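Local structure of YesW protein (Bacillus subtilis, 2Z8S) at residues V413-A418 / S451-I456; I421-P426 / W475-G480; Q466-R471 / T497-T502. The protein cleaves the rhamnogalacturonan backbone of plant cell-wall pectin by an endo-acting eliminative reaction that requires calcium or manganese. All coordinates share one frame; numbering follows the deposited sequence.

Contact 1: V413-A418 / S451-I456. With ADA (alpha-D-galactopyranuronic acid), chain C.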
loop_
_atom_site.group_PDB
_atom_site.type_symbol
_atom_site.label_atom_id
_atom_site.label_comp_id
_atom_site.label_asym_id
_atom_site.label_seq_id
_atom_site.Cartn_x
_atom_site.Cartn_y
_atom_site.Cartn_z
ATOM N N VAL A 413 -22.318 3.980 -4.224
ATOM C CA VAL A 413 -21.237 4.006 -5.204
ATOM C C VAL A 413 -20.036 3.385 -4.520
ATOM O O VAL A 413 -19.388 4.001 -3.684
ATOM C CB VAL A 413 -20.966 5.426 -5.802
ATOM C CG1 VAL A 413 -21.215 6.486 -4.790
ATOM C CG2 VAL A 413 -19.545 5.540 -6.359
ATOM N N GLY A 414 -19.779 2.134 -4.875
ATOM C CA GLY A 414 -18.870 1.293 -4.123
ATOM C C GLY A 414 -17.444 1.278 -4.613
ATOM O O GLY A 414 -16.600 0.635 -3.991
ATOM N N ARG A 415 -17.170 1.968 -5.721
ATOM C CA ARG A 415 -15.808 2.070 -6.262
ATOM C C ARG A 415 -15.559 3.438 -6.861
ATOM O O ARG A 415 -16.449 4.025 -7.479
ATOM C CB ARG A 415 -15.544 1.020 -7.347
ATOM C CG ARG A 415 -15.703 -0.417 -6.923
ATOM C CD ARG A 415 -14.647 -0.835 -5.920
ATOM N NE ARG A 415 -14.602 -2.286 -5.854
ATOM C CZ ARG A 415 -13.945 -3.055 -6.721
ATOM N NH1 ARG A 415 -13.258 -2.502 -7.718
ATOM N NH2 ARG A 415 -13.966 -4.383 -6.584
ATOM N N GLY A 416 -14.339 3.932 -6.685
ATOM C CA GLY A 416 -13.929 5.217 -7.227
ATOM C C GLY A 416 -12.473 5.115 -7.604
ATOM O O GLY A 416 -11.727 4.340 -7.012
ATOM N N MET A 417 -12.076 5.883 -8.607
ATOM C CA MET A 417 -10.700 5.898 -9.059
ATOM C C MET A 417 -10.285 7.300 -9.447
ATOM O O MET A 417 -11.051 8.035 -10.066
ATOM C CB MET A 417 -10.511 4.972 -10.250
ATOM C CG MET A 417 -9.858 3.633 -9.926
ATOM S SD MET A 417 -8.179 3.800 -9.280
ATOM C CE MET A 417 -7.287 4.347 -10.742
ATOM N N ALA A 418 -9.073 7.672 -9.046
ATOM C CA ALA A 418 -8.424 8.861 -9.570
ATOM C C ALA A 418 -7.195 8.422 -10.349
ATOM O O ALA A 418 -6.486 7.507 -9.930
ATOM C CB ALA A 418 -8.051 9.806 -8.449
ATOM N N SER A 451 -12.165 -1.193 -15.177
ATOM C CA SER A 451 -11.976 -1.380 -13.743
ATOM C C SER A 451 -12.052 -0.066 -12.972
ATOM O O SER A 451 -11.758 1.013 -13.503
ATOM C CB SER A 451 -10.656 -2.068 -13.446
ATOM O OG SER A 451 -9.573 -1.323 -13.958
ATOM N N THR A 452 -12.480 -0.178 -11.719
ATOM C CA THR A 452 -12.464 0.928 -10.781
ATOM C C THR A 452 -11.841 0.353 -9.529
ATOM O O THR A 452 -12.479 0.229 -8.469
ATOM C CB THR A 452 -13.862 1.454 -10.496
ATOM O OG1 THR A 452 -14.654 1.346 -11.683
ATOM C CG2 THR A 452 -13.797 2.912 -10.072
ATOM N N ASN A 453 -10.577 -0.022 -9.684
ATOM C CA ASN A 453 -9.830 -0.674 -8.629
ATOM C C ASN A 453 -8.517 0.064 -8.354
ATOM O O ASN A 453 -8.500 1.039 -7.610
ATOM C CB ASN A 453 -9.587 -2.139 -9.004
ATOM C CG ASN A 453 -9.038 -2.951 -7.857
ATOM O OD1 ASN A 453 -8.977 -2.490 -6.716
ATOM N ND2 ASN A 453 -8.632 -4.175 -8.155
ATOM N N PHE A 454 -7.435 -0.402 -8.971
ATOM C CA PHE A 454 -6.124 0.206 -8.831
ATOM C C PHE A 454 -5.746 0.985 -10.069
ATOM O O PHE A 454 -6.194 0.679 -11.175
ATOM C CB PHE A 454 -5.061 -0.875 -8.638
ATOM C CG PHE A 454 -4.824 -1.261 -7.214
ATOM C CD1 PHE A 454 -5.885 -1.397 -6.317
ATOM C CD2 PHE A 454 -3.535 -1.530 -6.774
ATOM C CE1 PHE A 454 -5.667 -1.774 -4.994
ATOM C CE2 PHE A 454 -3.296 -1.911 -5.465
ATOM C CZ PHE A 454 -4.376 -2.034 -4.565
ATOM N N GLY A 455 -4.908 1.989 -9.864
ATOM C CA GLY A 455 -4.143 2.602 -10.930
ATOM C C GLY A 455 -2.697 2.175 -10.766
ATOM O O GLY A 455 -2.218 2.020 -9.650
ATOM N N ILE A 456 -2.001 1.957 -11.874
ATOM C CA ILE A 456 -0.609 1.555 -11.808
ATOM C C ILE A 456 0.172 2.215 -12.920
ATOM O O ILE A 456 -0.262 2.242 -14.067
ATOM C CB ILE A 456 -0.456 0.027 -11.878
ATOM C CG1 ILE A 456 1.026 -0.365 -11.747
ATOM C CG2 ILE A 456 -1.158 -0.546 -13.137
ATOM C CD1 ILE A 456 1.281 -1.861 -11.511
HETATM C C1 ADA C . -18.252 -4.542 -0.932
HETATM C C2 ADA C . -19.623 -4.029 -1.408
HETATM C C3 ADA C . -20.036 -4.751 -2.721
HETATM C C4 ADA C . -18.902 -4.693 -3.756
HETATM C C5 ADA C . -17.652 -5.286 -3.122
HETATM C C6 ADA C . -16.533 -5.265 -4.129
HETATM O O2 ADA C . -20.607 -4.263 -0.391
HETATM O O3 ADA C . -21.239 -4.199 -3.269
HETATM O O4 ADA C . -18.620 -3.337 -4.122
HETATM O O5 ADA C . -17.282 -4.469 -1.985
HETATM O O6B ADA C . -15.991 -4.166 -4.373
HETATM O O6A ADA C . -16.232 -6.352 -4.651
HETATM O O HOH W 1 -11.481 1.897 -5.943
#
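Arg415 sets its CG beside the backbone N (chi1 -59°) and then folds at chi2 (-67°), a bend that lays the aliphatic stem along the carbonyl of Thr452 and swings the guanidinium round to the galacturonate. Two edges of that flat group are used at once. NH1 donates to Thr452 O at 2.9 Å, close to the guanidinium plane although well above the plane of the carbonyl. NE and NH2 both converge on one carboxylate oxygen, with Arg415 NE 2.8 Å from ADA O6B. A structural oxygen and a substrate oxygen thus fix the same rotation of the group; an alanine here would probably leave the sugar carboxylate without this fork of donors and Thr452 O without its charged partner. Thr452 O also receives water 1, which donates as well to Gly416 O and so bridges the two backbones. Thr452 turns its CG2 methyl onto the Gly416 peptide, 3.6 Å from Gly416 C. Farther along, the bent chain of Met417 passes over the backbone of 453-455, bringing its SD to 3.2 Å from Asn453 O and its CE to 3.5 Å from Gly455 N. Asn453 points its amide elsewhere, to Asp468. This is a substrate-binding site formed where loops lead into strands of neighbouring sheets, 417-419 and 454-456, in keeping with the beta-propeller character of the lyase domain.

Contact 2: I421-P426 / W475-G480. With CA (calcium ion), chain M.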
loop_
_atom_site.group_PDB
_atom_site.type_symbol
_atom_site.label_atom_id
_atom_site.label_comp_id
_atom_site.label_asym_id
_atom_site.label_seq_id
_atom_site.Cartn_x
_atom_site.Cartn_y
_atom_site.Cartn_z
ATOM N N ILE A 421 -5.607 9.630 -16.852
ATOM C CA ILE A 421 -5.822 8.652 -17.900
ATOM C C ILE A 421 -6.141 9.374 -19.194
ATOM O O ILE A 421 -6.166 8.752 -20.263
ATOM C CB ILE A 421 -6.950 7.686 -17.529
ATOM C CG1 ILE A 421 -8.291 8.428 -17.405
ATOM C CG2 ILE A 421 -6.616 6.983 -16.212
ATOM C CD1 ILE A 421 -9.497 7.499 -17.326
ATOM N N ASP A 422 -6.388 10.683 -19.070
ATOM C CA ASP A 422 -6.774 11.554 -20.175
ATOM C C ASP A 422 -5.988 12.867 -20.119
ATOM O O ASP A 422 -6.241 13.707 -19.249
ATOM C CB ASP A 422 -8.282 11.832 -20.137
ATOM C CG ASP A 422 -8.817 12.456 -21.444
ATOM O OD1 ASP A 422 -8.197 13.414 -21.970
ATOM O OD2 ASP A 422 -9.874 11.985 -21.946
ATOM N N PRO A 423 -5.047 13.055 -21.067
ATOM C CA PRO A 423 -4.166 14.228 -21.133
ATOM C C PRO A 423 -4.863 15.456 -21.720
ATOM O O PRO A 423 -4.288 16.549 -21.719
ATOM C CB PRO A 423 -3.052 13.770 -22.076
ATOM C CG PRO A 423 -3.746 12.860 -23.022
ATOM C CD PRO A 423 -4.789 12.126 -22.184
ATOM N N ARG A 424 -6.084 15.259 -22.223
ATOM C CA ARG A 424 -6.914 16.335 -22.771
ATOM C C ARG A 424 -7.404 17.270 -21.682
ATOM O O ARG A 424 -7.918 18.352 -21.968
ATOM C CB ARG A 424 -8.112 15.757 -23.541
ATOM C CG ARG A 424 -7.914 15.654 -25.057
ATOM C CD ARG A 424 -8.407 14.319 -25.617
ATOM N NE ARG A 424 -9.334 13.660 -24.693
ATOM C CZ ARG A 424 -10.654 13.615 -24.845
ATOM N NH1 ARG A 424 -11.226 14.169 -25.905
ATOM N NH2 ARG A 424 -11.399 13.009 -23.932
ATOM N N TYR A 425 -7.241 16.832 -20.437
ATOM C CA TYR A 425 -7.689 17.566 -19.276
ATOM C C TYR A 425 -6.568 17.575 -18.254
ATOM O O TYR A 425 -6.176 16.506 -17.764
ATOM C CB TYR A 425 -8.903 16.877 -18.654
ATOM C CG TYR A 425 -10.131 16.911 -19.505
ATOM C CD1 TYR A 425 -11.085 17.910 -19.336
ATOM C CD2 TYR A 425 -10.354 15.938 -20.484
ATOM C CE1 TYR A 425 -12.234 17.945 -20.119
ATOM C CE2 TYR A 425 -11.501 15.966 -21.280
ATOM C CZ TYR A 425 -12.438 16.972 -21.090
ATOM O OH TYR A 425 -13.577 17.006 -21.875
ATOM N N PRO A 426 -6.051 18.767 -17.914
ATOM C CA PRO A 426 -4.984 18.839 -16.916
ATOM C C PRO A 426 -5.393 18.195 -15.590
ATOM O O PRO A 426 -6.478 18.480 -15.053
ATOM C CB PRO A 426 -4.749 20.347 -16.739
ATOM C CG PRO A 426 -5.253 20.962 -18.001
ATOM C CD PRO A 426 -6.416 20.097 -18.433
ATOM N N TRP A 475 -6.279 2.960 -20.424
ATOM C CA TRP A 475 -7.438 3.687 -20.901
ATOM C C TRP A 475 -7.139 4.386 -22.219
ATOM O O TRP A 475 -6.228 5.215 -22.302
ATOM C CB TRP A 475 -7.882 4.697 -19.852
ATOM C CG TRP A 475 -9.007 5.555 -20.257
ATOM C CD1 TRP A 475 -8.973 6.897 -20.455
ATOM C CD2 TRP A 475 -10.354 5.143 -20.496
ATOM N NE1 TRP A 475 -10.223 7.362 -20.799
ATOM C CE2 TRP A 475 -11.090 6.304 -20.838
ATOM C CE3 TRP A 475 -11.016 3.909 -20.455
ATOM C CZ2 TRP A 475 -12.456 6.269 -21.136
ATOM C CZ3 TRP A 475 -12.371 3.873 -20.756
ATOM C CH2 TRP A 475 -13.079 5.050 -21.085
ATOM N N ASP A 476 -7.912 4.024 -23.240
ATOM C CA ASP A 476 -7.899 4.707 -24.527
ATOM C C ASP A 476 -8.792 5.946 -24.439
ATOM O O ASP A 476 -9.974 5.887 -24.761
ATOM C CB ASP A 476 -8.398 3.760 -25.622
ATOM C CG ASP A 476 -7.980 4.190 -27.015
ATOM O OD1 ASP A 476 -7.920 5.414 -27.296
ATOM O OD2 ASP A 476 -7.720 3.282 -27.835
ATOM N N TYR A 477 -8.212 7.059 -23.992
ATOM C CA TYR A 477 -8.957 8.292 -23.717
ATOM C C TYR A 477 -9.642 8.886 -24.955
ATOM O O TYR A 477 -10.712 9.480 -24.845
ATOM C CB TYR A 477 -8.057 9.324 -23.020
ATOM C CG TYR A 477 -6.973 9.884 -23.908
ATOM C CD1 TYR A 477 -7.169 11.070 -24.610
ATOM C CD2 TYR A 477 -5.757 9.221 -24.066
ATOM C CE1 TYR A 477 -6.187 11.579 -25.450
ATOM C CE2 TYR A 477 -4.767 9.728 -24.897
ATOM C CZ TYR A 477 -4.995 10.907 -25.585
ATOM O OH TYR A 477 -4.025 11.422 -26.409
ATOM N N GLN A 478 -9.020 8.719 -26.122
ATOM C CA GLN A 478 -9.613 9.157 -27.386
ATOM C C GLN A 478 -10.828 8.333 -27.778
ATOM O O GLN A 478 -11.819 8.882 -28.244
ATOM C CB GLN A 478 -8.598 9.087 -28.523
ATOM C CG GLN A 478 -7.616 10.238 -28.549
ATOM C CD GLN A 478 -6.421 9.941 -29.434
ATOM O OE1 GLN A 478 -5.829 8.854 -29.363
ATOM N NE2 GLN A 478 -6.057 10.904 -30.277
ATOM N N ASN A 479 -10.748 7.015 -27.610
ATOM C CA ASN A 479 -11.851 6.145 -28.009
ATOM C C ASN A 479 -12.841 5.841 -26.893
ATOM O O ASN A 479 -13.905 5.299 -27.155
ATOM C CB ASN A 479 -11.337 4.853 -28.649
ATOM C CG ASN A 479 -10.618 5.100 -29.962
ATOM O OD1 ASN A 479 -10.944 6.025 -30.704
ATOM N ND2 ASN A 479 -9.635 4.267 -30.256
ATOM N N GLY A 480 -12.501 6.210 -25.662
ATOM C CA GLY A 480 -13.357 5.939 -24.506
ATOM C C GLY A 480 -13.515 4.470 -24.126
ATOM O O GLY A 480 -14.569 4.064 -23.632
HETATM CA CA CA M . -5.430 14.290 -17.232
HETATM O O HOH W 2 -10.886 9.755 -21.320
#
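Tyr477, Ile421 and Trp475 bury the most surface here, in two pairings of an aliphatic group with an aromatic face. The ring of Tyr477 lies under Pro423, whose CD sits 3.3 Å from the ring centroid and almost exactly on its normal, a CH-pi contact. Tyr477 holds CG between its backbone N and carbonyl carbon (chi1 69°), which presents this face to the proline while CB rests against Ile421 O and Asp422 OD2. Arg424 comes to the same ring at its edge, with CD near the ring plane and 3.5 Å from Tyr477 CE1. Ile421 makes the second CH-pi contact: its CD1 stands over the five-membered ring of Trp475, 3.5 Å from that centroid and displaced toward CD1 of the indole. At the indole edge, water 2 accepts from Trp475 NE1 and donates to Asp422 OD2. Asp422 OD2 also takes NH2 of Arg424 on its syn lone pair, 2.7 Å away and in the guanidinium plane, as a salt bridge. The main chain of this loop serves a calcium ion, through Asp422 O at 2.2 Å and Tyr425 O; Asp420, Gly427 and Glu429 complete the site. The chemistry implies a division of labour: in this segment two carbonyls face the metal, the Asp422 carboxylate is committed to arginine and water, and direct cohesion across the contact comes chiefly from aliphatic groups on aromatic faces.

Contact 3: Q466-R471 / T497-T502; sequences QLDSNR and TKATPT. With ADA (alpha-D-galactopyranuronic acid), chain C.
Ser469 and Ala499 bring the two backbones closest, their CA atoms 4.6 Å apart. Ser469 lies in the type II' turn from Asp468 to Arg471 that closes a beta hairpin, and its N donates to Ala499 O at 3.2 Å. Ala499, with positive phi and psi (44°/63°), forms with Thr500 a G1 beta bulge facing Asn494. The methyl of Ala499 packs on the turn, 3.7 Å from Ser469 N. Deeper in, Leu467 carries CG anti to its N (chi1 -177°) and lays CD2 3.3 Å from Pro501 CG. On the sugar side, water 3 lies within hydrogen-bonding distance of Asp468 OD1 (whose main partner is Asn453) and Thr497 O and may link them. Thr497 and Lys498 turn to the galacturonate: Thr497 OG1 is modelled as donor to ADA O6A, though so close that the geometry is doubtful, and Lys498 NZ grips two oxygens, ADA O5 of the ring at 2.8 Å and ADA O6B at 3.0 Å. Tyr558 meets the lysine in a cation-pi contact. The hairpin of strands 465-468 and 471-476 thus abuts the loop between strands 491-492 and 503-505, with Phe454 of strand 454-456 and Val515 and Trp517 of strand 514-519 covering Leu467 and Pro501.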
loop_
_atom_site.group_PDB
_atom_site.type_symbol
_atom_site.label_atom_id
_atom_site.label_comp_id
_atom_site.label_asym_id
_atom_site.label_seq_id
_atom_site.Cartn_x
_atom_site.Cartn_y
_atom_site.Cartn_z
ATOM N N GLN A 466 -4.649 1.105 -15.405
ATOM C CA GLN A 466 -5.532 0.474 -14.443
ATOM C C GLN A 466 -5.083 -0.949 -14.124
ATOM O O GLN A 466 -4.580 -1.659 -14.987
ATOM C CB GLN A 466 -6.969 0.484 -14.955
ATOM C CG GLN A 466 -7.544 1.882 -15.107
ATOM C CD GLN A 466 -7.091 2.555 -16.386
ATOM O OE1 GLN A 466 -7.332 2.053 -17.496
ATOM N NE2 GLN A 466 -6.434 3.704 -16.242
ATOM N N LEU A 467 -5.251 -1.339 -12.864
ATOM C CA LEU A 467 -5.012 -2.705 -12.428
ATOM C C LEU A 467 -6.246 -3.230 -11.735
ATOM O O LEU A 467 -6.874 -2.542 -10.911
ATOM C CB LEU A 467 -3.791 -2.809 -11.506
ATOM C CG LEU A 467 -3.412 -4.223 -11.045
ATOM C CD1 LEU A 467 -1.928 -4.400 -10.844
ATOM C CD2 LEU A 467 -4.151 -4.558 -9.784
ATOM N N ASP A 468 -6.582 -4.463 -12.091
ATOM C CA ASP A 468 -7.704 -5.163 -11.524
ATOM C C ASP A 468 -7.512 -6.652 -11.781
ATOM O O ASP A 468 -7.063 -7.043 -12.849
ATOM C CB ASP A 468 -8.989 -4.662 -12.176
ATOM C CG ASP A 468 -10.207 -4.865 -11.306
ATOM O OD1 ASP A 468 -10.042 -5.155 -10.110
ATOM O OD2 ASP A 468 -11.333 -4.739 -11.829
ATOM N N SER A 469 -7.850 -7.483 -10.802
ATOM C CA SER A 469 -7.676 -8.926 -10.921
ATOM C C SER A 469 -6.216 -9.247 -11.239
ATOM O O SER A 469 -5.306 -8.768 -10.555
ATOM C CB SER A 469 -8.643 -9.489 -11.968
ATOM O OG SER A 469 -8.679 -10.898 -11.936
ATOM N N ASN A 470 -5.982 -10.044 -12.270
ATOM C CA ASN A 470 -4.631 -10.316 -12.714
ATOM C C ASN A 470 -4.354 -9.508 -13.970
ATOM O O ASN A 470 -3.539 -9.892 -14.814
ATOM C CB ASN A 470 -4.418 -11.821 -12.943
ATOM C CG ASN A 470 -5.365 -12.414 -13.994
ATOM O OD1 ASN A 470 -6.462 -11.904 -14.236
ATOM N ND2 ASN A 470 -4.936 -13.506 -14.613
ATOM N N ARG A 471 -5.038 -8.375 -14.086
ATOM C CA ARG A 471 -4.966 -7.565 -15.283
ATOM C C ARG A 471 -4.439 -6.173 -15.015
ATOM O O ARG A 471 -4.732 -5.563 -13.986
ATOM C CB ARG A 471 -6.337 -7.439 -15.948
ATOM C CG ARG A 471 -6.987 -8.757 -16.363
ATOM C CD ARG A 471 -8.298 -8.514 -17.101
ATOM N NE ARG A 471 -8.975 -7.288 -16.656
ATOM C CZ ARG A 471 -9.799 -7.205 -15.610
ATOM N NH1 ARG A 471 -10.060 -8.287 -14.872
ATOM N NH2 ARG A 471 -10.358 -6.031 -15.298
ATOM N N THR A 497 -14.026 -10.289 -4.856
ATOM C CA THR A 497 -14.369 -9.325 -5.907
ATOM C C THR A 497 -13.619 -7.994 -5.789
ATOM O O THR A 497 -13.657 -7.171 -6.723
ATOM C CB THR A 497 -15.888 -9.081 -5.970
ATOM O OG1 THR A 497 -16.369 -8.730 -4.670
ATOM C CG2 THR A 497 -16.607 -10.342 -6.448
ATOM N N LYS A 498 -12.948 -7.779 -4.651
ATOM C CA LYS A 498 -12.023 -6.657 -4.520
ATOM C C LYS A 498 -10.867 -6.867 -5.475
ATOM O O LYS A 498 -10.296 -5.905 -5.985
ATOM C CB LYS A 498 -11.496 -6.527 -3.102
ATOM C CG LYS A 498 -12.538 -6.125 -2.110
ATOM C CD LYS A 498 -13.021 -4.714 -2.369
ATOM C CE LYS A 498 -14.169 -4.394 -1.436
ATOM N NZ LYS A 498 -14.849 -3.115 -1.787
ATOM N N ALA A 499 -10.535 -8.138 -5.702
ATOM C CA ALA A 499 -9.560 -8.552 -6.701
ATOM C C ALA A 499 -8.320 -7.664 -6.675
ATOM O O ALA A 499 -8.011 -6.965 -7.654
ATOM C CB ALA A 499 -10.195 -8.567 -8.086
ATOM N N THR A 500 -7.624 -7.701 -5.543
ATOM C CA THR A 500 -6.443 -6.879 -5.315
ATOM C C THR A 500 -5.214 -7.733 -5.552
ATOM O O THR A 500 -5.268 -8.964 -5.378
ATOM C CB THR A 500 -6.392 -6.339 -3.877
ATOM O OG1 THR A 500 -6.459 -7.432 -2.947
ATOM C CG2 THR A 500 -7.558 -5.391 -3.625
ATOM N N PRO A 501 -4.099 -7.099 -5.958
ATOM C CA PRO A 501 -2.898 -7.898 -6.122
ATOM C C PRO A 501 -2.383 -8.171 -4.734
ATOM O O PRO A 501 -2.849 -7.534 -3.790
ATOM C CB PRO A 501 -1.935 -6.967 -6.865
ATOM C CG PRO A 501 -2.674 -5.697 -7.096
ATOM C CD PRO A 501 -3.874 -5.675 -6.241
ATOM N N THR A 502 -1.464 -9.120 -4.596
ATOM C CA THR A 502 -0.800 -9.318 -3.314
ATOM C C THR A 502 -0.116 -7.991 -2.949
ATOM O O THR A 502 -0.247 -7.496 -1.840
ATOM C CB THR A 502 0.139 -10.555 -3.333
ATOM O OG1 THR A 502 -0.651 -11.749 -3.227
ATOM C CG2 THR A 502 1.120 -10.532 -2.180
HETATM C C1 ADA C . -18.252 -4.542 -0.932
HETATM C C2 ADA C . -19.623 -4.029 -1.408
HETATM C C3 ADA C . -20.036 -4.751 -2.721
HETATM C C4 ADA C . -18.902 -4.693 -3.756
HETATM C C5 ADA C . -17.652 -5.286 -3.122
HETATM C C6 ADA C . -16.533 -5.265 -4.129
HETATM O O2 ADA C . -20.607 -4.263 -0.391
HETATM O O3 ADA C . -21.239 -4.199 -3.269
HETATM O O4 ADA C . -18.620 -3.337 -4.122
HETATM O O5 ADA C . -17.282 -4.469 -1.985
HETATM O O6B ADA C . -15.991 -4.166 -4.373
HETATM O O6A ADA C . -16.232 -6.352 -4.651
HETATM O O HOH W 3 -12.185 -4.932 -8.348
#

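In the fold
The three contacts show how chemistry follows position in one domain. Contacts 1 and 3 lie toward the core, their centres about 10 Å apart, and share both the galacturonate and a pair of neighbouring strands, where Phe454 O meets Leu467 N at 2.8 Å. Each brings one cationic side chain, an arginine and a lysine, to the same sugar carboxylate. Contact 2 sits farther out, about 26 Å from the centre of the chain, and relies on aromatic faces beside a calcium loop. It remains tied to the others through continuous elements: 421-426 closely follows 413-418, and Gln466 of contact 3 packs against Ile421 and Trp475.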